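Local coordinates for protein Alpha/beta hydrolase (Novosphingobium aromaticivorans, PDB 3BWX) that is probably a hydrolase of the alpha/beta hydrolase fold, with a substrate that remains undefined, at residues A[87-90]-A[91-95]; A[43-46]-A[47-50]. The protein carries 1 engineered substitution. All coordinates share one frame; numbering follows the deposited sequence.

Contact 1: A[87-90]-A[91-95]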
ATOM      1  N   LEU A  87      -7.046 -11.005   2.980  1.00  7.42           N
ATOM      2  CA  LEU A  87      -7.923  -9.829   3.045  1.00  6.99           C
ATOM      3  C   LEU A  87      -9.413 -10.253   2.991  1.00  8.22           C
ATOM      4  O   LEU A  87     -10.258  -9.642   3.651  1.00  8.70           O
ATOM      5  CB  LEU A  87      -7.627  -8.879   1.913  1.00  7.05           C
ATOM      6  CG  LEU A  87      -6.341  -8.047   2.118  1.00  8.95           C
ATOM      7  CD1 LEU A  87      -5.854  -7.493   0.770  1.00  8.61           C
ATOM      8  CD2 LEU A  87      -6.512  -6.995   3.193  1.00  9.83           C
ATOM      9  N   GLU A  88      -9.749 -11.258   2.149  1.00  8.28           N
ATOM     10  CA  GLU A  88     -11.109 -11.792   2.174  1.00  8.69           C
ATOM     11  C   GLU A  88     -11.463 -12.280   3.578  1.00  6.44           C
ATOM     12  O   GLU A  88     -12.605 -12.087   4.061  1.00  9.28           O
ATOM     13  CB  GLU A  88     -11.287 -12.899   1.141  1.00  9.80           C
ATOM     14  CG  GLU A  88     -11.186 -12.445  -0.289  1.00 10.42           C
ATOM     15  CD  GLU A  88     -12.357 -11.600  -0.785  1.00 12.13           C
ATOM     16  OE1 GLU A  88     -13.267 -11.243  -0.008  1.00 15.42           O
ATOM     17  OE2 GLU A  88     -12.340 -11.213  -1.969  1.00 15.43           O
ATOM     18  N   ALA A  89     -10.508 -12.887   4.264  1.00  8.33           N
ATOM     19  CA  ALA A  89     -10.740 -13.367   5.624  1.00  7.31           C
ATOM     20  C   ALA A  89     -10.976 -12.189   6.602  1.00  8.07           C
ATOM     21  O   ALA A  89     -11.838 -12.269   7.472  1.00  9.25           O
ATOM     22  CB  ALA A  89      -9.578 -14.229   6.132  1.00  8.03           C
ATOM     23  N   LEU A  90     -10.200 -11.102   6.476  1.00  6.36           N
ATOM     24  CA  LEU A  90     -10.449  -9.895   7.254  1.00  7.83           C
ATOM     25  C   LEU A  90     -11.861  -9.357   7.017  1.00 10.38           C
ATOM     26  O   LEU A  90     -12.598  -9.070   7.979  1.00  9.75           O
ATOM     27  CB  LEU A  90      -9.426  -8.810   6.901  1.00  9.70           C
ATOM     28  CG  LEU A  90      -9.657  -7.427   7.481  1.00 10.45           C
ATOM     29  CD1 LEU A  90      -9.584  -7.409   8.989  1.00 11.25           C
ATOM     30  CD2 LEU A  90      -8.635  -6.399   6.888  1.00  8.87           C
ATOM     31  N   LEU A  91     -12.246  -9.241   5.744  1.00 10.04           N
ATOM     32  CA  LEU A  91     -13.561  -8.673   5.421  1.00  9.15           C
ATOM     33  C   LEU A  91     -14.686  -9.535   5.983  1.00  8.33           C
ATOM     34  O   LEU A  91     -15.669  -8.988   6.523  1.00  8.79           O
ATOM     35  CB  LEU A  91     -13.715  -8.468   3.916  1.00  9.02           C
ATOM     36  CG  LEU A  91     -12.764  -7.467   3.298  1.00 11.04           C
ATOM     37  CD1 LEU A  91     -12.759  -7.593   1.743  1.00 11.67           C
ATOM     38  CD2 LEU A  91     -13.074  -6.006   3.726  1.00 13.12           C
ATOM     39  N   ALA A  92     -14.550 -10.863   5.859  1.00  7.30           N
ATOM     40  CA  ALA A  92     -15.527 -11.817   6.389  1.00  9.44           C
ATOM     41  C   ALA A  92     -15.624 -11.701   7.898  1.00  7.98           C
ATOM     42  O   ALA A  92     -16.718 -11.607   8.501  1.00  9.53           O
ATOM     43  CB  ALA A  92     -15.129 -13.247   6.017  1.00 11.52           C
ATOM     44  N   GLN A  93     -14.472 -11.695   8.537  1.00  8.37           N
ATOM     45  CA  GLN A  93     -14.424 -11.714   9.998  1.00 10.51           C
ATOM     46  C   GLN A  93     -14.953 -10.441  10.636  1.00 10.63           C
ATOM     47  O   GLN A  93     -15.509 -10.475  11.747  1.00 13.92           O
ATOM     48  CB  GLN A  93     -13.000 -12.064  10.434  1.00  8.57           C
ATOM     49  CG  GLN A  93     -12.695 -13.617  10.196  1.00  9.68           C
ATOM     50  CD  GLN A  93     -11.223 -13.990  10.369  1.00 12.24           C
ATOM     51  OE1 GLN A  93     -10.567 -13.541  11.315  1.00 11.27           O
ATOM     52  NE2 GLN A  93     -10.707 -14.837   9.486  1.00  9.50           N
ATOM     53  N   GLU A  94     -14.787  -9.318   9.924  1.00 10.35           N
ATOM     54  CA  GLU A  94     -15.273  -8.014  10.390  1.00  8.95           C
ATOM     55  C   GLU A  94     -16.656  -7.643   9.887  1.00 11.01           C
ATOM     56  O   GLU A  94     -17.187  -6.598  10.293  1.00 11.93           O
ATOM     57  CB  GLU A  94     -14.262  -6.935  10.011  1.00 11.15           C
ATOM     58  CG  GLU A  94     -12.939  -7.024  10.753  1.00 13.46           C
ATOM     59  CD  GLU A  94     -13.136  -6.843  12.280  1.00 14.75           C
ATOM     60  OE1 GLU A  94     -13.727  -5.815  12.686  1.00 22.58           O
ATOM     61  OE2 GLU A  94     -12.700  -7.699  13.038  1.00 18.81           O
ATOM     62  N   GLY A  95     -17.225  -8.473   9.022  1.00 11.06           N
ATOM     63  CA  GLY A  95     -18.571  -8.242   8.533  1.00  9.70           C
ATOM     64  C   GLY A  95     -18.704  -7.075   7.584  1.00 11.04           C
ATOM     65  O   GLY A  95     -19.737  -6.401   7.517  1.00 14.10           O
TER
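Leu91, Ala92, Gln93 and Glu94 each send a backbone N-H back to the carbonyl oxygen four residues earlier, from Leu87 to Leu90, a worked example of an alpha-helix finishing in a Schellman motif. The four bonds of this C-terminal end of helix 80-94 are equally short, and they bend progressively: the N-H...O angle falls from 164° for Leu91 N on Leu87 O to 148° for Glu94 N on Leu90 O. Gly95 then takes a positive phi, and its N turns back to Ala92 O at 3.2 Å.

Apolar contacts follow the same spacing. With its CG anti to the backbone N (chi1 172°), Leu90 brings CD1 to 3.8 Å from Glu94 CG, so the methylene part of the acid lies across the leucine branch; both side chains also reach Phe20 of strand 17-23. Leu91 sits with CG 3.3 Å from Leu87 O, and it packs with Leu87 against helix 106-117, on Leu114 and Leu110 respectively. Leu87 and Leu91 thus face helix 106-117, while Leu90 faces strands 6-11 and 17-23.

Polar side chains flank these leucines. The chain of Glu88 bends at its second torsion, which carries OE1 to 4.1 Å from Leu91 CD1, while OE2 forms a salt bridge with Arg121, placing a charged pair beside the leucine methyl. Gln93 instead runs extended beyond CG. Its amide comes alongside the backbone carbonyl of Ala89 without a hydrogen bond to it; NE2 is hydrogen-bonded instead to Thr11 O, which joins the helix end to strand 6-11. The amide is thereby held over the preceding turn, with Gln93 NE2 resting 3.6 Å from Ala89 CB.

Contact 2: A[43-46]-A[47-50]. With EDO (1,2-ethanediol), chain G.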
ATOM      1  N   ARG A  43       1.977   1.796   9.053  1.00  7.83           N
ATOM      2  CA  ARG A  43       2.555   3.131   9.288  1.00  6.12           C
ATOM      3  C   ARG A  43       2.639   4.009   8.049  1.00  6.63           C
ATOM      4  O   ARG A  43       2.704   5.218   8.158  1.00  9.01           O
ATOM      5  CB  ARG A  43       3.911   3.082  10.010  1.00  7.51           C
ATOM      6  CG  ARG A  43       3.794   2.376  11.314  1.00 10.02           C
ATOM      7  CD  ARG A  43       5.022   2.508  12.213  1.00 12.07           C
ATOM      8  NE  ARG A  43       6.299   2.057  11.663  1.00 10.17           N
ATOM      9  CZ  ARG A  43       6.687   0.787  11.527  1.00 11.70           C
ATOM     10  NH1 ARG A  43       5.875  -0.208  11.779  1.00 11.00           N
ATOM     11  NH2 ARG A  43       7.893   0.554  11.043  1.00 10.64           N
ATOM     12  N   ASP A  44       2.579   3.407   6.863  1.00  7.89           N
ATOM     13  CA  ASP A  44       2.552   4.223   5.622  1.00  5.90           C
ATOM     14  C   ASP A  44       1.337   5.108   5.584  1.00  7.53           C
ATOM     15  O   ASP A  44       1.365   6.174   4.942  1.00  9.55           O
ATOM     16  CB  ASP A  44       2.616   3.372   4.358  1.00  7.83           C
ATOM     17  CG  ASP A  44       4.057   3.102   3.886  1.00 10.23           C
ATOM     18  OD1 ASP A  44       5.055   3.439   4.580  1.00 13.88           O
ATOM     19  OD2 ASP A  44       4.193   2.564   2.790  1.00 13.33           O
ATOM     20  N   PHE A  45       0.298   4.714   6.331  1.00  7.80           N
ATOM     21  CA  PHE A  45      -0.955   5.472   6.422  1.00  7.89           C
ATOM     22  C   PHE A  45      -1.146   6.258   7.706  1.00  8.59           C
ATOM     23  O   PHE A  45      -2.242   6.760   8.004  1.00  9.99           O
ATOM     24  CB  PHE A  45      -2.112   4.486   6.212  1.00  8.33           C
ATOM     25  CG  PHE A  45      -2.066   3.799   4.880  1.00 10.64           C
ATOM     26  CD1 PHE A  45      -2.384   4.498   3.701  1.00 12.11           C
ATOM     27  CD2 PHE A  45      -1.652   2.480   4.793  1.00 10.06           C
ATOM     28  CE1 PHE A  45      -2.307   3.865   2.463  1.00 13.62           C
ATOM     29  CE2 PHE A  45      -1.572   1.870   3.542  1.00 11.90           C
ATOM     30  CZ  PHE A  45      -1.892   2.543   2.409  1.00 12.53           C
ATOM     31  N   GLU A  46      -0.093   6.399   8.507  1.00  9.68           N
ATOM     32  CA  GLU A  46      -0.269   6.912   9.865  1.00  8.59           C
ATOM     33  C   GLU A  46      -0.794   8.358   9.878  1.00  8.75           C
ATOM     34  O   GLU A  46      -1.453   8.754  10.841  1.00 13.25           O
ATOM     35  CB  GLU A  46       1.047   6.832  10.656  1.00 10.17           C
ATOM     36  CG  GLU A  46       2.204   7.676  10.110  1.00 10.67           C
ATOM     37  CD  GLU A  46       3.581   7.489  10.770  1.00 12.27           C
ATOM     38  OE1 GLU A  46       3.696   6.581  11.626  1.00 13.35           O
ATOM     39  OE2 GLU A  46       4.539   8.232  10.383  1.00 11.69           O
ATOM     40  N   ASP A  47      -0.396   9.175   8.894  1.00  8.15           N
ATOM     41  CA  ASP A  47      -0.902  10.566   8.798  1.00  9.08           C
ATOM     42  C   ASP A  47      -2.231  10.658   8.016  1.00 10.16           C
ATOM     43  O   ASP A  47      -3.157  11.358   8.440  1.00 11.28           O
ATOM     44  CB  ASP A  47       0.170  11.537   8.203  1.00  8.22           C
ATOM     45  CG  ASP A  47       1.335  11.791   9.148  1.00 13.73           C
ATOM     46  OD1 ASP A  47       1.312  11.272  10.279  1.00 13.86           O
ATOM     47  OD2 ASP A  47       2.274  12.520   8.747  1.00 14.64           O
ATOM     48  N   LEU A  48      -2.338   9.916   6.908  1.00  8.87           N
ATOM     49  CA  LEU A  48      -3.595   9.945   6.138  1.00  8.85           C
ATOM     50  C   LEU A  48      -4.761   9.469   6.997  1.00 10.31           C
ATOM     51  O   LEU A  48      -5.825  10.030   6.978  1.00  9.31           O
ATOM     52  CB  LEU A  48      -3.479   9.055   4.907  1.00  9.84           C
ATOM     53  CG  LEU A  48      -4.724   9.008   4.032  1.00  8.52           C
ATOM     54  CD1 LEU A  48      -5.021  10.375   3.475  1.00 12.52           C
ATOM     55  CD2 LEU A  48      -4.546   7.956   2.937  1.00 10.37           C
ATOM     56  N   ALA A  49      -4.557   8.378   7.717  1.00  7.48           N
ATOM     57  CA  ALA A  49      -5.598   7.828   8.549  1.00  8.16           C
ATOM     58  C   ALA A  49      -6.075   8.849   9.597  1.00  9.32           C
ATOM     59  O   ALA A  49      -7.274   8.943   9.861  1.00 12.68           O
ATOM     60  CB  ALA A  49      -5.101   6.542   9.240  1.00  9.92           C
ATOM     61  N   THR A  50      -5.148   9.605  10.199  1.00 10.03           N
ATOM     62  CA  THR A  50      -5.538  10.619  11.201  1.00 10.98           C
ATOM     63  C   THR A  50      -6.316  11.757  10.553  1.00 10.99           C
ATOM     64  O   THR A  50      -7.155  12.367  11.202  1.00 16.36           O
ATOM     65  CB  THR A  50      -4.351  11.253  11.963  1.00 14.65           C
ATOM     66  OG1 THR A  50      -3.495  11.920  11.050  1.00 24.42           O
ATOM     67  CG2 THR A  50      -3.584  10.214  12.695  1.00 13.18           C
TER
HETATM   68  C1  EDO G 290       2.983  14.947   6.590  1.00 17.11           C
HETATM   69  O1  EDO G 290       1.761  14.281   6.909  1.00 15.08           O
HETATM   70  C2  EDO G 290       2.656  16.350   6.139  1.00 27.34           C
HETATM   71  O2  EDO G 290       2.099  17.077   7.243  1.00 24.94           O
HETATM   72  O   HOH W   1       0.249   8.790   5.970  1.00  9.32           O
HETATM   73  O   HOH W   2       4.007  10.899  10.909  1.00 18.08           O
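Two neighbouring carboxylates, Glu46 and Asp47, run side by side at the start of helix 46-52, the helix that follows strand 32-35 in the alpha/beta hydrolase fold. Their planes differ by only 26°, and Glu46 OE2 lies 4.4 Å from Asp47 OD1. Two such acids would probably repel each other if both are charged. Here one water donates to both of these oxygens, at 2.8 Å to Glu46 OE2 and to Asp47 OD1, and the guanidinium of Arg184, from helix 175-185, makes salt bridges to Glu46 OE2 and Asp47 OD2, probably offsetting the repulsion. Glu46 reaches this site with CG between the backbone N and the carbonyl carbon (chi1 63°) and the chain extended beyond. The far oxygen of the pair, Asp47 OD2, also accepts a bond from O1 of a 1,2-ethanediol at 2.6 Å, probably a solvent molecule of crystallisation.

Beneath these acids the backbone changes from a 3-10 turn to the alpha-helix. Ala49 N donates to Phe45 O, and a second water, accepting from Leu48 N and donating to Asp44 O, bridges the junction. On the buried side, Leu48 CD2 approaches the edge of the Phe45 ring, 4.1 Å from CD1, and both side chains pack on Leu269. Within the first turn of the helix, the Thr50 hydroxyl donates back three residues, with OG1 2.7 Å from Asp47 O.

In the fold
Contact 2 comes first along the chain, at the start of helix 46-52, and contact 1 follows at the end of helix 80-94; strand 58-61 lies between the two helices. Their centres are about 21 Å apart and their nearest atoms about 10 Å, without touching. Both helices pack on the mixed eight-stranded sheet, and strand 17-23 meets both contacts: Phe20 receives contact 1, Arg21 and Tyr23 contact 2. In the usual alpha/beta hydrolase layout these two helices cover opposite faces of the sheet, contact 1 beside helix 106-117 and contact 2 facing helix 175-185. Leu87 and Phe45 lie near, but not against, the probable nucleophile elbow after strand 99-104, probably approaching it from both layers.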